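Local coordinates for MREC protein (Listeria monocytogenes, PDB 2J5U) that takes part in forming and maintaining the rod shape of the bacterial cell and assembles as a dimer, at the interface of chains A and B. Coordinates in Å, arbitrary orientation; residue numbers count along the deposited sequence, not the author numbering. Chains: chain A/B, MREC protein.

Contact 1: the interface of chains A and B. Residues chain A 60-65, 229-230; chain B 74, 76, 90-91.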
ATOM      1  N   ASP A  60      -4.086 -38.114 -28.666  1.00 83.72           N
ATOM      2  CA  ASP A  60      -5.048 -38.555 -29.675  1.00 84.94           C
ATOM      3  C   ASP A  60      -4.405 -39.529 -30.654  1.00 83.35           C
ATOM      4  O   ASP A  60      -4.281 -39.244 -31.849  1.00 84.16           O
ATOM      5  CB  ASP A  60      -5.620 -37.349 -30.417  1.00 89.64           C
ATOM      6  CG  ASP A  60      -7.128 -37.368 -30.457  1.00 92.70           C
ATOM      7  OD1 ASP A  60      -7.735 -37.560 -29.379  1.00 94.72           O
ATOM      8  OD2 ASP A  60      -7.702 -37.194 -31.555  1.00 94.78           O
ATOM      9  N   ILE A  61      -4.013 -40.691 -30.141  1.00 80.52           N
ATOM     10  CA  ILE A  61      -3.340 -41.684 -30.961  1.00 78.97           C
ATOM     11  C   ILE A  61      -4.150 -42.914 -31.336  1.00 78.55           C
ATOM     12  O   ILE A  61      -4.452 -43.773 -30.506  1.00 79.37           O
ATOM     13  CB  ILE A  61      -2.041 -42.128 -30.285  1.00 77.38           C
ATOM     14  CG1 ILE A  61      -1.139 -40.911 -30.085  1.00 76.56           C
ATOM     15  CG2 ILE A  61      -1.347 -43.178 -31.127  1.00 77.06           C
ATOM     16  CD1 ILE A  61       0.095 -41.187 -29.271  1.00 76.83           C
ATOM     17  N   THR A  62      -4.483 -42.999 -32.615  1.00 77.42           N
ATOM     18  CA  THR A  62      -5.240 -44.122 -33.131  1.00 77.27           C
ATOM     19  C   THR A  62      -4.396 -44.872 -34.149  1.00 76.13           C
ATOM     20  O   THR A  62      -3.506 -44.296 -34.778  1.00 74.54           O
ATOM     21  CB  THR A  62      -6.514 -43.642 -33.829  1.00 77.57           C
ATOM     22  OG1 THR A  62      -6.159 -42.732 -34.881  1.00 78.55           O
ATOM     23  CG2 THR A  62      -7.422 -42.939 -32.842  1.00 76.93           C
ATOM     24  N   ASP A  63      -4.683 -46.159 -34.302  1.00 75.35           N
ATOM     25  CA  ASP A  63      -3.978 -46.997 -35.264  1.00 74.08           C
ATOM     26  C   ASP A  63      -2.484 -46.752 -35.255  1.00 72.02           C
ATOM     27  O   ASP A  63      -1.907 -46.347 -36.267  1.00 69.98           O
ATOM     28  CB  ASP A  63      -4.526 -46.747 -36.672  1.00 75.39           C
ATOM     29  CG  ASP A  63      -6.007 -47.074 -36.784  1.00 78.13           C
ATOM     30  OD1 ASP A  63      -6.392 -48.211 -36.425  1.00 78.60           O
ATOM     31  OD2 ASP A  63      -6.783 -46.199 -37.229  1.00 78.29           O
ATOM     32  N   SER A  64      -1.862 -46.993 -34.104  1.00 70.12           N
ATOM     33  CA  SER A  64      -0.428 -46.810 -33.973  1.00 67.72           C
ATOM     34  C   SER A  64       0.285 -47.845 -34.845  1.00 66.54           C
ATOM     35  O   SER A  64      -0.331 -48.765 -35.383  1.00 65.97           O
ATOM     36  CB  SER A  64       0.010 -46.981 -32.522  1.00 66.86           C
ATOM     37  OG  SER A  64       0.103 -48.351 -32.194  1.00 67.13           O
ATOM     38  N   ILE A  65       1.594 -47.688 -34.957  1.00 64.42           N
ATOM     39  CA  ILE A  65       2.413 -48.561 -35.759  1.00 62.49           C
ATOM     40  C   ILE A  65       2.395 -50.033 -35.337  1.00 63.24           C
ATOM     41  O   ILE A  65       2.751 -50.897 -36.128  1.00 63.29           O
ATOM     42  CB  ILE A  65       3.864 -48.032 -35.765  1.00 63.88           C
ATOM     43  CG1 ILE A  65       4.399 -47.964 -37.196  1.00 62.60           C
ATOM     44  CG2 ILE A  65       4.736 -48.880 -34.862  1.00 63.07           C
ATOM     45  CD1 ILE A  65       4.440 -49.264 -37.903  1.00 64.97           C
ATOM     46  N   ALA A 229      -1.914 -49.462 -38.980  1.00 58.96           N
ATOM     47  CA  ALA A 229      -1.336 -48.194 -39.353  1.00 61.03           C
ATOM     48  C   ALA A 229      -1.485 -47.929 -40.842  1.00 62.88           C
ATOM     49  O   ALA A 229      -1.450 -48.851 -41.657  1.00 61.96           O
ATOM     50  CB  ALA A 229       0.128 -48.163 -38.968  1.00 61.38           C
ATOM     51  N   GLU A 230      -1.663 -46.655 -41.175  1.00 64.75           N
ATOM     52  CA  GLU A 230      -1.787 -46.217 -42.555  1.00 66.89           C
ATOM     53  C   GLU A 230      -0.603 -46.772 -43.343  1.00 67.08           C
ATOM     54  O   GLU A 230       0.493 -46.922 -42.804  1.00 66.83           O
ATOM     55  CB  GLU A 230      -1.761 -44.692 -42.593  1.00 70.07           C
ATOM     56  CG  GLU A 230      -1.786 -44.080 -43.978  1.00 74.52           C
ATOM     57  CD  GLU A 230      -3.140 -44.180 -44.637  1.00 77.89           C
ATOM     58  OE1 GLU A 230      -3.315 -43.562 -45.708  1.00 80.17           O
ATOM     59  OE2 GLU A 230      -4.030 -44.871 -44.092  1.00 80.75           O
TER
ATOM     60  N   SER B  74       1.995 -40.755 -35.808  1.00 63.73           N
ATOM     61  CA  SER B  74       2.945 -41.861 -35.796  1.00 61.91           C
ATOM     62  C   SER B  74       3.740 -41.856 -37.089  1.00 60.55           C
ATOM     63  O   SER B  74       3.221 -41.496 -38.147  1.00 59.27           O
ATOM     64  CB  SER B  74       2.216 -43.210 -35.688  1.00 61.76           C
ATOM     65  OG  SER B  74       1.740 -43.476 -34.380  1.00 65.43           O
ATOM     66  N   ILE B  76       4.939 -43.662 -40.038  1.00 56.47           N
ATOM     67  CA  ILE B  76       4.452 -44.895 -40.628  1.00 55.17           C
ATOM     68  C   ILE B  76       5.360 -45.397 -41.723  1.00 54.81           C
ATOM     69  O   ILE B  76       5.144 -46.476 -42.264  1.00 56.20           O
ATOM     70  CB  ILE B  76       3.061 -44.712 -41.243  1.00 54.93           C
ATOM     71  CG1 ILE B  76       3.124 -43.636 -42.329  1.00 53.01           C
ATOM     72  CG2 ILE B  76       2.064 -44.360 -40.164  1.00 55.00           C
ATOM     73  CD1 ILE B  76       1.860 -43.493 -43.133  1.00 56.02           C
ATOM     74  N   ASP B  90       1.205 -40.449 -40.223  1.00 64.98           N
ATOM     75  CA  ASP B  90      -0.179 -40.846 -40.488  1.00 67.35           C
ATOM     76  C   ASP B  90      -1.243 -39.758 -40.322  1.00 67.92           C
ATOM     77  O   ASP B  90      -2.389 -40.052 -39.968  1.00 68.04           O
ATOM     78  CB  ASP B  90      -0.555 -42.035 -39.601  1.00 69.36           C
ATOM     79  CG  ASP B  90      -0.535 -41.681 -38.130  1.00 72.61           C
ATOM     80  OD1 ASP B  90      -0.957 -42.515 -37.293  1.00 74.35           O
ATOM     81  OD2 ASP B  90      -0.086 -40.559 -37.814  1.00 75.22           O
ATOM     82  N   LYS B  91      -0.867 -38.509 -40.559  1.00 67.53           N
ATOM     83  CA  LYS B  91      -1.813 -37.404 -40.472  1.00 68.03           C
ATOM     84  C   LYS B  91      -1.565 -36.535 -41.690  1.00 68.93           C
ATOM     85  O   LYS B  91      -0.419 -36.353 -42.112  1.00 68.86           O
ATOM     86  CB  LYS B  91      -1.622 -36.613 -39.171  1.00 67.49           C
ATOM     87  CG  LYS B  91      -2.047 -37.389 -37.919  1.00 67.82           C
ATOM     88  CD  LYS B  91      -3.548 -37.636 -37.918  1.00 69.62           C
ATOM     89  CE  LYS B  91      -3.930 -38.922 -37.184  1.00 70.50           C
ATOM     90  NZ  LYS B  91      -3.573 -38.913 -35.741  1.00 69.31           N
TER

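Contact 2: the interface of chains A and B. Residues chain A 51-52, 55-56, 59, 61, 64, 66; chain B 48, 51-52, 55, 221.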
ATOM      1  N   GLU A  51      -1.583 -50.015 -19.960  1.00 95.81           N
ATOM      2  CA  GLU A  51      -1.053 -48.683 -19.688  1.00 94.43           C
ATOM      3  C   GLU A  51      -0.815 -47.958 -21.004  1.00 93.46           C
ATOM      4  O   GLU A  51      -1.199 -46.797 -21.170  1.00 93.18           O
ATOM      5  CB  GLU A  51       0.267 -48.810 -18.942  1.00 95.30           C
ATOM      6  CG  GLU A  51       0.913 -47.500 -18.586  1.00 97.67           C
ATOM      7  CD  GLU A  51       2.379 -47.672 -18.243  1.00 99.74           C
ATOM      8  OE1 GLU A  51       2.711 -48.612 -17.485  1.00 99.98           O
ATOM      9  OE2 GLU A  51       3.198 -46.865 -18.733  1.00101.17           O
ATOM     10  N   ASN A  52      -0.167 -48.658 -21.931  1.00 91.16           N
ATOM     11  CA  ASN A  52       0.128 -48.123 -23.251  1.00 89.29           C
ATOM     12  C   ASN A  52      -1.172 -47.682 -23.930  1.00 89.25           C
ATOM     13  O   ASN A  52      -1.220 -46.632 -24.573  1.00 88.55           O
ATOM     14  CB  ASN A  52       0.836 -49.193 -24.094  1.00 87.63           C
ATOM     15  CG  ASN A  52       1.289 -48.675 -25.452  1.00 86.73           C
ATOM     16  OD1 ASN A  52       0.470 -48.357 -26.310  1.00 86.06           O
ATOM     17  ND2 ASN A  52       2.601 -48.587 -25.647  1.00 85.64           N
ATOM     18  N   LEU A  55      -2.394 -44.372 -22.319  1.00 83.90           N
ATOM     19  CA  LEU A  55      -1.567 -43.271 -22.786  1.00 81.55           C
ATOM     20  C   LEU A  55      -1.989 -42.818 -24.179  1.00 82.35           C
ATOM     21  O   LEU A  55      -2.212 -41.626 -24.410  1.00 81.40           O
ATOM     22  CB  LEU A  55      -0.101 -43.692 -22.816  1.00 78.88           C
ATOM     23  CG  LEU A  55       0.576 -43.913 -21.470  1.00 76.27           C
ATOM     24  CD1 LEU A  55       1.942 -44.551 -21.674  1.00 76.09           C
ATOM     25  CD2 LEU A  55       0.699 -42.582 -20.764  1.00 74.20           C
ATOM     26  N   LYS A  56      -2.096 -43.770 -25.105  1.00 83.05           N
ATOM     27  CA  LYS A  56      -2.483 -43.451 -26.476  1.00 84.44           C
ATOM     28  C   LYS A  56      -3.871 -42.844 -26.530  1.00 85.96           C
ATOM     29  O   LYS A  56      -4.194 -42.129 -27.481  1.00 86.08           O
ATOM     30  CB  LYS A  56      -2.417 -44.693 -27.371  1.00 83.68           C
ATOM     31  CG  LYS A  56      -1.007 -45.068 -27.814  1.00 83.55           C
ATOM     32  CD  LYS A  56      -0.968 -46.429 -28.494  1.00 81.91           C
ATOM     33  CE  LYS A  56       0.448 -46.792 -28.901  1.00 82.16           C
ATOM     34  NZ  LYS A  56       0.589 -48.223 -29.300  1.00 81.31           N
ATOM     35  N   LEU A  59      -3.532 -39.118 -25.316  1.00 81.94           N
ATOM     36  CA  LEU A  59      -3.047 -38.352 -26.454  1.00 80.08           C
ATOM     37  C   LEU A  59      -4.031 -38.792 -27.534  1.00 82.50           C
ATOM     38  O   LEU A  59      -4.764 -39.762 -27.336  1.00 84.05           O
ATOM     39  CB  LEU A  59      -1.629 -38.797 -26.793  1.00 75.30           C
ATOM     40  CG  LEU A  59      -0.695 -38.682 -25.587  1.00 71.42           C
ATOM     41  CD1 LEU A  59       0.511 -39.602 -25.734  1.00 69.32           C
ATOM     42  CD2 LEU A  59      -0.287 -37.232 -25.430  1.00 66.46           C
ATOM     43  N   ILE A  61      -4.013 -40.691 -30.141  1.00 80.52           N
ATOM     44  CA  ILE A  61      -3.340 -41.684 -30.961  1.00 78.97           C
ATOM     45  C   ILE A  61      -4.150 -42.914 -31.336  1.00 78.55           C
ATOM     46  O   ILE A  61      -4.452 -43.773 -30.506  1.00 79.37           O
ATOM     47  CB  ILE A  61      -2.041 -42.128 -30.285  1.00 77.38           C
ATOM     48  CG1 ILE A  61      -1.139 -40.911 -30.085  1.00 76.56           C
ATOM     49  CG2 ILE A  61      -1.347 -43.178 -31.127  1.00 77.06           C
ATOM     50  CD1 ILE A  61       0.095 -41.187 -29.271  1.00 76.83           C
ATOM     51  N   SER A  64      -1.862 -46.993 -34.104  1.00 70.12           N
ATOM     52  CA  SER A  64      -0.428 -46.810 -33.973  1.00 67.72           C
ATOM     53  C   SER A  64       0.285 -47.845 -34.845  1.00 66.54           C
ATOM     54  O   SER A  64      -0.331 -48.765 -35.383  1.00 65.97           O
ATOM     55  CB  SER A  64       0.010 -46.981 -32.522  1.00 66.86           C
ATOM     56  OG  SER A  64       0.103 -48.351 -32.194  1.00 67.13           O
ATOM     57  N   ARG A  66       1.972 -50.349 -34.116  1.00 64.58           N
ATOM     58  CA  ARG A  66       1.974 -51.760 -33.702  1.00 65.13           C
ATOM     59  C   ARG A  66       0.648 -52.510 -33.764  1.00 64.75           C
ATOM     60  O   ARG A  66       0.622 -53.720 -33.573  1.00 62.52           O
ATOM     61  CB  ARG A  66       2.516 -51.904 -32.285  1.00 65.63           C
ATOM     62  CG  ARG A  66       3.278 -50.714 -31.787  1.00 70.90           C
ATOM     63  CD  ARG A  66       3.815 -50.978 -30.398  1.00 72.88           C
ATOM     64  NE  ARG A  66       4.728 -52.114 -30.381  1.00 74.32           N
ATOM     65  CZ  ARG A  66       4.479 -53.249 -29.739  1.00 76.50           C
ATOM     66  NH1 ARG A  66       5.369 -54.239 -29.774  1.00 74.73           N
ATOM     67  NH2 ARG A  66       3.338 -53.388 -29.066  1.00 75.11           N
TER
ATOM     68  N   LEU B  48       7.077 -52.203 -25.413  1.00 68.86           N
ATOM     69  CA  LEU B  48       6.054 -51.468 -24.684  1.00 68.58           C
ATOM     70  C   LEU B  48       6.681 -50.500 -23.689  1.00 69.75           C
ATOM     71  O   LEU B  48       6.227 -49.362 -23.536  1.00 68.95           O
ATOM     72  CB  LEU B  48       5.130 -52.444 -23.972  1.00 68.62           C
ATOM     73  CG  LEU B  48       4.135 -53.103 -24.927  1.00 67.79           C
ATOM     74  CD1 LEU B  48       3.481 -54.291 -24.256  1.00 67.18           C
ATOM     75  CD2 LEU B  48       3.098 -52.076 -25.352  1.00 66.39           C
ATOM     76  N   GLU B  51       7.900 -47.468 -25.560  1.00 69.38           N
ATOM     77  CA  GLU B  51       6.783 -46.695 -26.082  1.00 70.06           C
ATOM     78  C   GLU B  51       5.996 -46.011 -24.964  1.00 70.10           C
ATOM     79  O   GLU B  51       5.437 -44.924 -25.151  1.00 68.79           O
ATOM     80  CB  GLU B  51       5.867 -47.589 -26.926  1.00 71.16           C
ATOM     81  CG  GLU B  51       4.821 -46.820 -27.707  1.00 73.54           C
ATOM     82  CD  GLU B  51       4.340 -47.576 -28.920  1.00 75.75           C
ATOM     83  OE1 GLU B  51       5.196 -48.005 -29.725  1.00 76.67           O
ATOM     84  OE2 GLU B  51       3.112 -47.733 -29.077  1.00 76.50           O
ATOM     85  N   ASN B  52       5.951 -46.642 -23.799  1.00 69.76           N
ATOM     86  CA  ASN B  52       5.236 -46.049 -22.687  1.00 70.78           C
ATOM     87  C   ASN B  52       6.006 -44.842 -22.151  1.00 70.72           C
ATOM     88  O   ASN B  52       5.431 -43.774 -21.925  1.00 70.57           O
ATOM     89  CB  ASN B  52       5.021 -47.083 -21.585  1.00 71.30           C
ATOM     90  CG  ASN B  52       4.017 -48.146 -21.980  1.00 72.10           C
ATOM     91  OD1 ASN B  52       2.982 -47.845 -22.567  1.00 72.27           O
ATOM     92  ND2 ASN B  52       4.311 -49.390 -21.644  1.00 73.97           N
ATOM     93  N   LEU B  55       5.699 -42.033 -24.508  1.00 74.35           N
ATOM     94  CA  LEU B  55       4.329 -41.536 -24.477  1.00 73.93           C
ATOM     95  C   LEU B  55       4.026 -40.726 -23.224  1.00 74.37           C
ATOM     96  O   LEU B  55       3.272 -39.752 -23.283  1.00 72.74           O
ATOM     97  CB  LEU B  55       3.345 -42.695 -24.623  1.00 74.14           C
ATOM     98  CG  LEU B  55       3.222 -43.197 -26.067  1.00 74.17           C
ATOM     99  CD1 LEU B  55       2.396 -44.464 -26.110  1.00 74.89           C
ATOM    100  CD2 LEU B  55       2.591 -42.125 -26.931  1.00 72.35           C
ATOM    101  N   HIS B 221       6.680 -41.738 -32.295  1.00 59.97           N
ATOM    102  CA  HIS B 221       5.603 -40.818 -31.987  1.00 59.84           C
ATOM    103  C   HIS B 221       6.082 -39.396 -32.222  1.00 58.32           C
ATOM    104  O   HIS B 221       7.176 -39.013 -31.828  1.00 57.17           O
ATOM    105  CB  HIS B 221       5.140 -41.049 -30.556  1.00 63.26           C
ATOM    106  CG  HIS B 221       4.445 -42.363 -30.374  1.00 67.84           C
ATOM    107  ND1 HIS B 221       3.259 -42.668 -31.010  1.00 68.54           N
ATOM    108  CD2 HIS B 221       4.790 -43.470 -29.671  1.00 68.18           C
ATOM    109  CE1 HIS B 221       2.902 -43.905 -30.707  1.00 67.93           C
ATOM    110  NE2 HIS B 221       3.813 -44.413 -29.896  1.00 68.85           N
TER

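Contact 1: the interface of chains A and B
In this MreC dimer, the loop that joins the long helix of chain A (residues 31-58) to its first barrel strand runs across the beta core of chain B, and the C-terminal stretch after the last strand of chain A joins it there. The surface it crosses is formed by B:Ser74 and B:Ile76, both on strand 70-77, and by B:Asp90 and B:Lys91, which lie in the loop just after strand 86-89. Among these residues no nitrogen or oxygen of one chain comes within bonding reach of the other, so this patch meets by van der Waals contact and loose apposition.

At the apolar end, B:Ile76 and A:Glu230 lie alongside each other and point the same way. B:Ile76 holds CG1 in the crowded position between its backbone N and carbonyl carbon (chi1 60°), and its tip methyl CD1 sits 3.8 Å from CG of A:Glu230. B:Ile76 CD1 is also 3.7 Å from the backbone O of A:Glu230. The glutamate starts with CG anti to its backbone N (chi1 176°) and then bends at chi2, so it is the aliphatic root of the chain, CB and CG, that meets the isoleucine.

In the middle, B:Asp90 is steadied from within its own chain. The carboxylate oxygen B:Asp90 OD2 accepts a nearly straight hydrogen bond of 2.9 Å from the backbone N of B:Ser74, the donor lying above the carboxylate plane. The other oxygen, B:Asp90 OD1, is turned towards the chain A loop and stays 4.0 Å from the backbone O of A:Thr62. B:Ser74 directs OG at the loop backbone, 4.0 Å from CA of A:Ser64.

At the far end B:Lys91, bent at chi2 and chi4, brings its ammonium NZ to 4.0 Å from the backbone O of A:Asp60. The A:Asp60 carboxylate OD2 is 6.1 Å from B:Lys91 NZ, so any attraction between the two charges would be long-range.

Contact 2: the interface of chains A and B
B:Leu55 forms the apolar centre at the C-terminal end of the parallel coiled-coil pairing of the two long helices, the chain A loop closing over it. Methyl CD2 of B:Leu55 lies 3.5 Å from CD1 of A:Leu59 and equally near CD1 of A:Ile61, while its own-chain B:His221 ring takes this methyl over the centre of one face. At the root of the side chain, CD1 of A:Leu55 packs 3.8 Å from CB of B:Leu55. The lysine stem adds cover, with CG of A:Lys56 beside CD1 of B:Leu55.

The two Asn52 side chains cross at about a right angle, their amide planes 65° apart. ND2 of A:Asn52 is 3.2 Å from OD1 of B:Asn52, but its N-H points away and no hydrogen bond forms. B:Leu48 CD2 lies 3.5 Å from A:Asn52 ND2.

At the polar rim, A:Lys56 runs extended beyond CG and crosses B:Glu51 at about a right angle. The ammonium A:Lys56 NZ makes a salt bridge of 2.6 Å to the carboxylate B:Glu51 OE2, nearly along its C-O axis. The hydroxyl A:Ser64 OG accepts a second bond from A:Lys56 NZ, at 2.9 Å, steadying it. A:Arg66 CD, a methylene, flanks B:Glu51 OE1 at 3.3 Å; the guanidinium may add longer-range attraction.

Here helix 31-58 of chain A and helix 39-60 of chain B run side by side in the same direction, beside the start of strand 221-225 of chain B.

About 10 Å separates the centres of contact 1 and contact 2, and A:Ile61 and A:Ser64 belong to both. The same chain A loop therefore faces both surfaces of its partner at once, the helix with the histidine-bearing strand and the beta core, residues of the two contacts alternating along it. Together they join the helix, the following loop and the C-terminal tail of chain A to the helix and beta core of chain B, consistent with the dimer as the building unit of the 24-subunit assembly, although the whole interface departs from exact two-fold symmetry.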